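Local atomic coordinates of ribulose-1,5-bisphosphate carboxylase/oxygenase large subunit (Rhodopseudomonas palustris, PDB entry 3QFW), a protein that belongs to the Rubisco-like branch of the ribulose bisphosphate carboxylase large-chain family and probably binds magnesium, its own reaction being uncertain. Residues A202-L216 with F239-V252. Numbering follows the deposited sequence.
Sequences APNISGTLDDMRRQL and FHAIVKEAAGLVVV
Helix 209-216 and helix 239-243 run roughly parallel, their axes 10.6 Å apart and inclined by 26°, with Arg213 beside Ile242 and Leu216 beside Ala246. Ile242 is the knob, set in a hole of Leu209, Met212, Arg213 and Leu216. A branched residue suits this place because its two arms part: with CG1 beside the backbone N (chi1 -79°), CG1 lies 3.8 Å from Met212 CE, while CG2 meets Ile205 CD1 tip to tip. The flexible thioether of Met212 bends at chi3 to bring its methyl there. Leu216 divides its two methyls, CD2 against Glu245 O in the Val243-Ala246 turn and CD1 tightly against Leu249 CD1 (3.4 Å), the two leucines sliding past each other.

At the partly exposed margin, the guanidinium of Arg213 and the carboxylate of Glu245 are nearly coplanar, 19° apart. The arginine binds side-on: NE reaches OE1 of Glu245 at 3.1 Å and OE2 at 3.2 Å, and NH2 also gives to OE1. Leu209 CD2 packs on one guanidinium face, and NH2 makes a further salt bridge to Asp210 of the second subunit. Were Arg213 replaced by alanine, both carboxylates would probably lose their charged mate, weakening helix pairing and subunit interface together. The small Ala202 meets Val252 CG2 with its CB, joining strands 200-202 and 250-253, which flank strand 226-229, as neighbouring beta-alpha units do in the Rubisco-family TIM barrel.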
ATOM      1  N   ALA B 202      -3.659  22.635  -3.015  1.00 30.87           N
ATOM      2  CA  ALA B 202      -3.846  21.196  -3.172  1.00 34.04           C
ATOM      3  C   ALA B 202      -4.287  20.541  -1.851  1.00 29.29           C
ATOM      4  O   ALA B 202      -3.458  20.172  -1.027  1.00 29.90           O
ATOM      5  CB  ALA B 202      -2.559  20.557  -3.679  1.00 31.52           C
ATOM      6  N   PRO B 203      -5.602  20.445  -1.626  1.00 32.79           N
ATOM      7  CA  PRO B 203      -6.114  19.760  -0.429  1.00 34.71           C
ATOM      8  C   PRO B 203      -5.944  18.241  -0.519  1.00 31.74           C
ATOM      9  O   PRO B 203      -5.960  17.674  -1.615  1.00 30.55           O
ATOM     10  CB  PRO B 203      -7.600  20.129  -0.421  1.00 33.76           C
ATOM     11  CG  PRO B 203      -7.904  20.470  -1.842  1.00 33.43           C
ATOM     12  CD  PRO B 203      -6.672  21.117  -2.378  1.00 31.17           C
ATOM     13  N   ASN B 204      -5.774  17.589   0.627  1.00 32.26           N
ATOM     14  CA  ASN B 204      -5.539  16.153   0.635  1.00 32.81           C
ATOM     15  C   ASN B 204      -6.840  15.371   0.639  1.00 31.52           C
ATOM     16  O   ASN B 204      -7.601  15.436   1.607  1.00 30.00           O
ATOM     17  CB  ASN B 204      -4.674  15.738   1.829  1.00 30.64           C
ATOM     18  CG  ASN B 204      -4.353  14.253   1.819  1.00 33.73           C
ATOM     19  OD1 ASN B 204      -3.735  13.754   0.879  1.00 33.41           O
ATOM     20  ND2 ASN B 204      -4.784  13.536   2.864  1.00 29.90           N
ATOM     21  N   ILE B 205      -7.106  14.640  -0.439  1.00 31.98           N
ATOM     22  CA  ILE B 205      -8.277  13.756  -0.472  1.00 34.84           C
ATOM     23  C   ILE B 205      -7.952  12.350   0.040  1.00 34.49           C
ATOM     24  O   ILE B 205      -6.855  11.843  -0.188  1.00 31.12           O
ATOM     25  CB  ILE B 205      -8.935  13.702  -1.857  1.00 32.89           C
ATOM     26  CG1 ILE B 205      -7.935  13.224  -2.913  1.00 37.26           C
ATOM     27  CG2 ILE B 205      -9.472  15.083  -2.219  1.00 38.83           C
ATOM     28  CD1 ILE B 205      -8.586  12.759  -4.194  1.00 39.38           C
ATOM     29  N   SER B 206      -8.930  11.730   0.708  1.00 31.44           N
ATOM     30  CA  SER B 206      -8.694  10.602   1.608  1.00 35.14           C
ATOM     31  C   SER B 206      -9.799   9.541   1.599  1.00 33.60           C
ATOM     32  O   SER B 206     -10.919   9.796   1.155  1.00 32.27           O
ATOM     33  CB  SER B 206      -8.602  11.140   3.045  1.00 28.23           C
ATOM     34  OG  SER B 206      -7.459  10.641   3.696  1.00 39.90           O
ATOM     35  N   GLY B 207      -9.477   8.358   2.120  1.00 30.22           N
ATOM     36  CA  GLY B 207     -10.481   7.343   2.419  1.00 30.15           C
ATOM     37  C   GLY B 207     -10.746   6.352   1.297  1.00 31.64           C
ATOM     38  O   GLY B 207      -9.835   5.987   0.560  1.00 31.69           O
ATOM     39  N   THR B 208     -11.997   5.908   1.175  1.00 33.69           N
ATOM     40  CA  THR B 208     -12.385   4.997   0.096  1.00 30.28           C
ATOM     41  C   THR B 208     -12.534   5.802  -1.186  1.00 34.96           C
ATOM     42  O   THR B 208     -12.526   7.028  -1.155  1.00 32.23           O
ATOM     43  CB  THR B 208     -13.753   4.335   0.355  1.00 34.23           C
ATOM     44  OG1 THR B 208     -14.782   5.330   0.294  1.00 31.97           O
ATOM     45  CG2 THR B 208     -13.795   3.618   1.721  1.00 30.37           C
ATOM     46  N   LEU B 209     -12.693   5.114  -2.310  1.00 34.99           N
ATOM     47  CA  LEU B 209     -12.923   5.798  -3.577  1.00 36.02           C
ATOM     48  C   LEU B 209     -14.157   6.698  -3.478  1.00 38.67           C
ATOM     49  O   LEU B 209     -14.183   7.781  -4.060  1.00 36.82           O
ATOM     50  CB  LEU B 209     -13.069   4.795  -4.720  1.00 37.99           C
ATOM     51  CG  LEU B 209     -13.288   5.355  -6.129  1.00 41.22           C
ATOM     52  CD1 LEU B 209     -12.190   6.347  -6.523  1.00 39.00           C
ATOM     53  CD2 LEU B 209     -13.381   4.202  -7.124  1.00 40.97           C
ATOM     54  N   ASP B 210     -15.168   6.256  -2.728  1.00 38.40           N
ATOM     55  CA  ASP B 210     -16.359   7.074  -2.493  1.00 37.76           C
ATOM     56  C   ASP B 210     -15.995   8.364  -1.768  1.00 37.43           C
ATOM     57  O   ASP B 210     -16.410   9.459  -2.171  1.00 36.32           O
ATOM     58  CB  ASP B 210     -17.407   6.319  -1.665  1.00 38.87           C
ATOM     59  CG  ASP B 210     -17.899   5.045  -2.340  1.00 42.92           C
ATOM     60  OD1 ASP B 210     -17.766   4.914  -3.576  1.00 45.42           O
ATOM     61  OD2 ASP B 210     -18.435   4.177  -1.622  1.00 48.04           O
ATOM     62  N   ASP B 211     -15.235   8.241  -0.684  1.00 36.33           N
ATOM     63  CA  ASP B 211     -14.768   9.422   0.042  1.00 34.59           C
ATOM     64  C   ASP B 211     -13.979  10.350  -0.888  1.00 38.32           C
ATOM     65  O   ASP B 211     -14.166  11.576  -0.883  1.00 38.54           O
ATOM     66  CB  ASP B 211     -13.892   9.018   1.232  1.00 36.88           C
ATOM     67  CG  ASP B 211     -14.645   8.181   2.270  1.00 35.28           C
ATOM     68  OD1 ASP B 211     -15.802   8.519   2.590  1.00 39.34           O
ATOM     69  OD2 ASP B 211     -14.072   7.192   2.772  1.00 33.38           O
ATOM     70  N   MET B 212     -13.099   9.767  -1.695  1.00 35.34           N
ATOM     71  CA  MET B 212     -12.248  10.569  -2.569  1.00 37.01           C
ATOM     72  C   MET B 212     -13.046  11.361  -3.615  1.00 39.53           C
ATOM     73  O   MET B 212     -12.770  12.533  -3.840  1.00 38.73           O
ATOM     74  CB  MET B 212     -11.137   9.725  -3.216  1.00 38.02           C
ATOM     75  CG  MET B 212      -9.897   9.533  -2.319  1.00 37.90           C
ATOM     76  SD  MET B 212      -8.378   9.078  -3.219  1.00 25.32           S
ATOM     77  CE  MET B 212      -8.948   7.596  -4.043  1.00 33.29           C
ATOM     78  N   ARG B 213     -14.040  10.728  -4.233  1.00 41.23           N
ATOM     79  CA  ARG B 213     -14.841  11.405  -5.250  1.00 38.66           C
ATOM     80  C   ARG B 213     -15.698  12.509  -4.649  1.00 41.78           C
ATOM     81  O   ARG B 213     -15.896  13.546  -5.276  1.00 42.01           O
ATOM     82  CB  ARG B 213     -15.741  10.431  -6.012  1.00 41.86           C
ATOM     83  CG  ARG B 213     -15.020   9.385  -6.850  1.00 44.87           C
ATOM     84  CD  ARG B 213     -16.020   8.427  -7.507  1.00 39.34           C
ATOM     85  NE  ARG B 213     -15.414   7.655  -8.593  1.00 42.62           N
ATOM     86  CZ  ARG B 213     -15.640   6.364  -8.821  1.00 43.62           C
ATOM     87  NH1 ARG B 213     -16.463   5.679  -8.041  1.00 43.46           N
ATOM     88  NH2 ARG B 213     -15.041   5.752  -9.834  1.00 42.34           N
ATOM     89  N   ARG B 214     -16.224  12.280  -3.448  1.00 41.35           N
ATOM     90  CA  ARG B 214     -16.990  13.306  -2.745  1.00 40.25           C
ATOM     91  C   ARG B 214     -16.114  14.517  -2.480  1.00 39.92           C
ATOM     92  O   ARG B 214     -16.522  15.660  -2.694  1.00 38.30           O
ATOM     93  CB  ARG B 214     -17.524  12.766  -1.415  1.00 42.44           C
ATOM     94  CG  ARG B 214     -18.297  13.787  -0.576  1.00 40.82           C
ATOM     95  CD  ARG B 214     -18.804  13.151   0.725  1.00 44.59           C
ATOM     96  NE  ARG B 214     -19.483  11.881   0.473  1.00 55.40           N
ATOM     97  CZ  ARG B 214     -20.776  11.659   0.698  1.00 56.59           C
ATOM     98  NH1 ARG B 214     -21.541  12.621   1.201  1.00 57.91           N
ATOM     99  NH2 ARG B 214     -21.302  10.471   0.430  1.00 58.47           N
ATOM    100  N   GLN B 215     -14.903  14.259  -2.006  1.00 37.39           N
ATOM    101  CA  GLN B 215     -13.962  15.329  -1.710  1.00 36.06           C
ATOM    102  C   GLN B 215     -13.502  16.050  -2.978  1.00 40.14           C
ATOM    103  O   GLN B 215     -13.263  17.260  -2.960  1.00 38.00           O
ATOM    104  CB  GLN B 215     -12.789  14.804  -0.884  1.00 33.82           C
ATOM    105  CG  GLN B 215     -13.187  14.546   0.569  1.00 33.45           C
ATOM    106  CD  GLN B 215     -12.261  13.596   1.296  1.00 37.99           C
ATOM    107  OE1 GLN B 215     -11.067  13.515   1.007  1.00 32.99           O
ATOM    108  NE2 GLN B 215     -12.821  12.857   2.252  1.00 35.97           N
ATOM    109  N   LEU B 216     -13.393  15.305  -4.073  1.00 38.18           N
ATOM    110  CA  LEU B 216     -13.081  15.903  -5.368  1.00 36.50           C
ATOM    111  C   LEU B 216     -14.238  16.798  -5.793  1.00 40.45           C
ATOM    112  O   LEU B 216     -14.034  17.852  -6.401  1.00 37.71           O
ATOM    113  CB  LEU B 216     -12.852  14.819  -6.422  1.00 40.80           C
ATOM    114  CG  LEU B 216     -12.506  15.350  -7.819  1.00 39.25           C
ATOM    115  CD1 LEU B 216     -11.201  16.107  -7.762  1.00 37.68           C
ATOM    116  CD2 LEU B 216     -12.432  14.218  -8.823  1.00 37.76           C
ATOM    117  N   PHE B 239      -6.182   5.792  -7.082  1.00 30.85           N
ATOM    118  CA  PHE B 239      -5.449   7.004  -7.422  1.00 28.02           C
ATOM    119  C   PHE B 239      -5.619   7.272  -8.913  1.00 30.85           C
ATOM    120  O   PHE B 239      -5.950   8.386  -9.323  1.00 27.72           O
ATOM    121  CB  PHE B 239      -3.967   6.870  -7.069  1.00 25.99           C
ATOM    122  CG  PHE B 239      -3.096   7.982  -7.645  1.00 28.91           C
ATOM    123  CD1 PHE B 239      -3.194   9.281  -7.159  1.00 30.26           C
ATOM    124  CD2 PHE B 239      -2.186   7.715  -8.655  1.00 26.40           C
ATOM    125  CE1 PHE B 239      -2.397  10.315  -7.680  1.00 27.60           C
ATOM    126  CE2 PHE B 239      -1.380   8.739  -9.194  1.00 29.22           C
ATOM    127  CZ  PHE B 239      -1.486  10.041  -8.700  1.00 30.84           C
ATOM    128  N   HIS B 240      -5.426   6.233  -9.719  1.00 29.54           N
ATOM    129  CA  HIS B 240      -5.528   6.372 -11.173  1.00 30.77           C
ATOM    130  C   HIS B 240      -6.944   6.768 -11.584  1.00 32.09           C
ATOM    131  O   HIS B 240      -7.140   7.606 -12.474  1.00 31.08           O
ATOM    132  CB  HIS B 240      -5.132   5.060 -11.832  1.00 29.99           C
ATOM    133  CG  HIS B 240      -4.989   5.137 -13.319  1.00 32.76           C
ATOM    134  ND1 HIS B 240      -4.258   6.120 -13.950  1.00 30.15           N
ATOM    135  CD2 HIS B 240      -5.468   4.335 -14.298  1.00 32.53           C
ATOM    136  CE1 HIS B 240      -4.300   5.923 -15.257  1.00 31.53           C
ATOM    137  NE2 HIS B 240      -5.027   4.845 -15.494  1.00 32.82           N
ATOM    138  N   ALA B 241      -7.934   6.163 -10.931  1.00 31.58           N
ATOM    139  CA  ALA B 241      -9.335   6.492 -11.184  1.00 32.39           C
ATOM    140  C   ALA B 241      -9.625   7.965 -10.921  1.00 31.98           C
ATOM    141  O   ALA B 241     -10.354   8.600 -11.685  1.00 33.49           O
ATOM    142  CB  ALA B 241     -10.254   5.614 -10.340  1.00 31.43           C
ATOM    143  N   ILE B 242      -9.069   8.504  -9.835  1.00 32.61           N
ATOM    144  CA  ILE B 242      -9.244   9.919  -9.507  1.00 32.90           C
ATOM    145  C   ILE B 242      -8.552  10.808 -10.534  1.00 34.20           C
ATOM    146  O   ILE B 242      -9.073  11.863 -10.905  1.00 35.68           O
ATOM    147  CB  ILE B 242      -8.724  10.266  -8.091  1.00 30.59           C
ATOM    148  CG1 ILE B 242      -9.746   9.848  -7.037  1.00 36.99           C
ATOM    149  CG2 ILE B 242      -8.485  11.758  -7.947  1.00 35.10           C
ATOM    150  CD1 ILE B 242     -11.037  10.660  -7.070  1.00 36.80           C
ATOM    151  N   VAL B 243      -7.374  10.391 -10.987  1.00 31.77           N
ATOM    152  CA  VAL B 243      -6.659  11.154 -12.011  1.00 33.22           C
ATOM    153  C   VAL B 243      -7.555  11.357 -13.229  1.00 33.90           C
ATOM    154  O   VAL B 243      -7.608  12.444 -13.801  1.00 30.60           O
ATOM    155  CB  VAL B 243      -5.352  10.445 -12.431  1.00 34.80           C
ATOM    156  CG1 VAL B 243      -4.822  10.997 -13.760  1.00 32.48           C
ATOM    157  CG2 VAL B 243      -4.300  10.567 -11.326  1.00 33.34           C
ATOM    158  N   LYS B 244      -8.270  10.304 -13.611  1.00 31.83           N
ATOM    159  CA  LYS B 244      -9.188  10.362 -14.748  1.00 37.03           C
ATOM    160  C   LYS B 244     -10.424  11.233 -14.517  1.00 38.77           C
ATOM    161  O   LYS B 244     -11.155  11.547 -15.462  1.00 41.21           O
ATOM    162  CB  LYS B 244      -9.611   8.948 -15.144  1.00 30.79           C
ATOM    163  CG  LYS B 244      -8.568   8.223 -15.967  1.00 37.27           C
ATOM    164  CD  LYS B 244      -8.850   6.742 -16.010  1.00 36.16           C
ATOM    165  CE  LYS B 244      -7.803   6.014 -16.829  1.00 44.23           C
ATOM    166  NZ  LYS B 244      -8.001   4.531 -16.782  1.00 39.48           N
ATOM    167  N   GLU B 245     -10.655  11.616 -13.267  1.00 39.62           N
ATOM    168  CA  GLU B 245     -11.802  12.448 -12.909  1.00 38.47           C
ATOM    169  C   GLU B 245     -11.365  13.852 -12.483  1.00 38.64           C
ATOM    170  O   GLU B 245     -12.193  14.733 -12.216  1.00 38.88           O
ATOM    171  CB  GLU B 245     -12.622  11.755 -11.805  1.00 38.93           C
ATOM    172  CG  GLU B 245     -13.248  10.432 -12.258  1.00 35.22           C
ATOM    173  CD  GLU B 245     -13.894   9.644 -11.127  1.00 46.04           C
ATOM    174  OE1 GLU B 245     -14.208   8.449 -11.338  1.00 39.73           O
ATOM    175  OE2 GLU B 245     -14.089  10.212 -10.028  1.00 43.98           O
ATOM    176  N   ALA B 246     -10.053  14.062 -12.445  1.00 37.89           N
ATOM    177  CA  ALA B 246      -9.472  15.305 -11.939  1.00 37.34           C
ATOM    178  C   ALA B 246      -9.875  16.559 -12.737  1.00 39.24           C
ATOM    179  O   ALA B 246      -9.997  17.643 -12.174  1.00 42.07           O
ATOM    180  CB  ALA B 246      -7.953  15.184 -11.857  1.00 37.67           C
ATOM    181  N   ALA B 247     -10.063  16.411 -14.043  1.00 39.81           N
ATOM    182  CA  ALA B 247     -10.603  17.500 -14.863  1.00 45.49           C
ATOM    183  C   ALA B 247      -9.753  18.776 -14.885  1.00 39.78           C
ATOM    184  O   ALA B 247     -10.270  19.880 -14.679  1.00 43.96           O
ATOM    185  CB  ALA B 247     -12.037  17.828 -14.418  1.00 46.13           C
ATOM    186  N   GLY B 248      -8.455  18.630 -15.144  1.00 41.05           N
ATOM    187  CA  GLY B 248      -7.581  19.781 -15.302  1.00 34.25           C
ATOM    188  C   GLY B 248      -6.973  20.295 -14.013  1.00 37.03           C
ATOM    189  O   GLY B 248      -6.245  21.304 -14.004  1.00 36.20           O
ATOM    190  N   LEU B 249      -7.288  19.619 -12.912  1.00 35.69           N
ATOM    191  CA  LEU B 249      -6.677  19.924 -11.628  1.00 35.29           C
ATOM    192  C   LEU B 249      -5.226  19.476 -11.661  1.00 31.40           C
ATOM    193  O   LEU B 249      -4.900  18.484 -12.307  1.00 35.32           O
ATOM    194  CB  LEU B 249      -7.395  19.161 -10.510  1.00 38.41           C
ATOM    195  CG  LEU B 249      -8.848  19.516 -10.204  1.00 37.63           C
ATOM    196  CD1 LEU B 249      -9.362  18.681  -9.036  1.00 40.86           C
ATOM    197  CD2 LEU B 249      -8.970  20.993  -9.898  1.00 37.14           C
ATOM    198  N   VAL B 250      -4.349  20.185 -10.966  1.00 32.01           N
ATOM    199  CA  VAL B 250      -2.994  19.680 -10.804  1.00 30.62           C
ATOM    200  C   VAL B 250      -3.045  18.556  -9.759  1.00 28.53           C
ATOM    201  O   VAL B 250      -3.498  18.767  -8.628  1.00 29.97           O
ATOM    202  CB  VAL B 250      -2.009  20.779 -10.380  1.00 29.42           C
ATOM    203  CG1 VAL B 250      -0.619  20.199 -10.188  1.00 29.88           C
ATOM    204  CG2 VAL B 250      -1.976  21.913 -11.432  1.00 29.31           C
ATOM    205  N   VAL B 251      -2.603  17.364 -10.144  1.00 26.33           N
ATOM    206  CA  VAL B 251      -2.610  16.231  -9.209  1.00 27.21           C
ATOM    207  C   VAL B 251      -1.234  16.052  -8.592  1.00 28.12           C
ATOM    208  O   VAL B 251      -0.277  15.689  -9.280  1.00 27.04           O
ATOM    209  CB  VAL B 251      -3.023  14.930  -9.890  1.00 24.46           C
ATOM    210  CG1 VAL B 251      -2.913  13.735  -8.887  1.00 24.72           C
ATOM    211  CG2 VAL B 251      -4.435  15.057 -10.439  1.00 28.46           C
ATOM    212  N   VAL B 252      -1.138  16.313  -7.295  1.00 26.33           N
ATOM    213  CA  VAL B 252       0.135  16.238  -6.590  1.00 26.54           C
ATOM    214  C   VAL B 252       0.162  14.932  -5.801  1.00 28.49           C
ATOM    215  O   VAL B 252      -0.705  14.695  -4.960  1.00 28.88           O
ATOM    216  CB  VAL B 252       0.301  17.402  -5.598  1.00 28.62           C
ATOM    217  CG1 VAL B 252       1.676  17.352  -4.947  1.00 29.96           C
ATOM    218  CG2 VAL B 252       0.068  18.763  -6.287  1.00 30.49           C
TER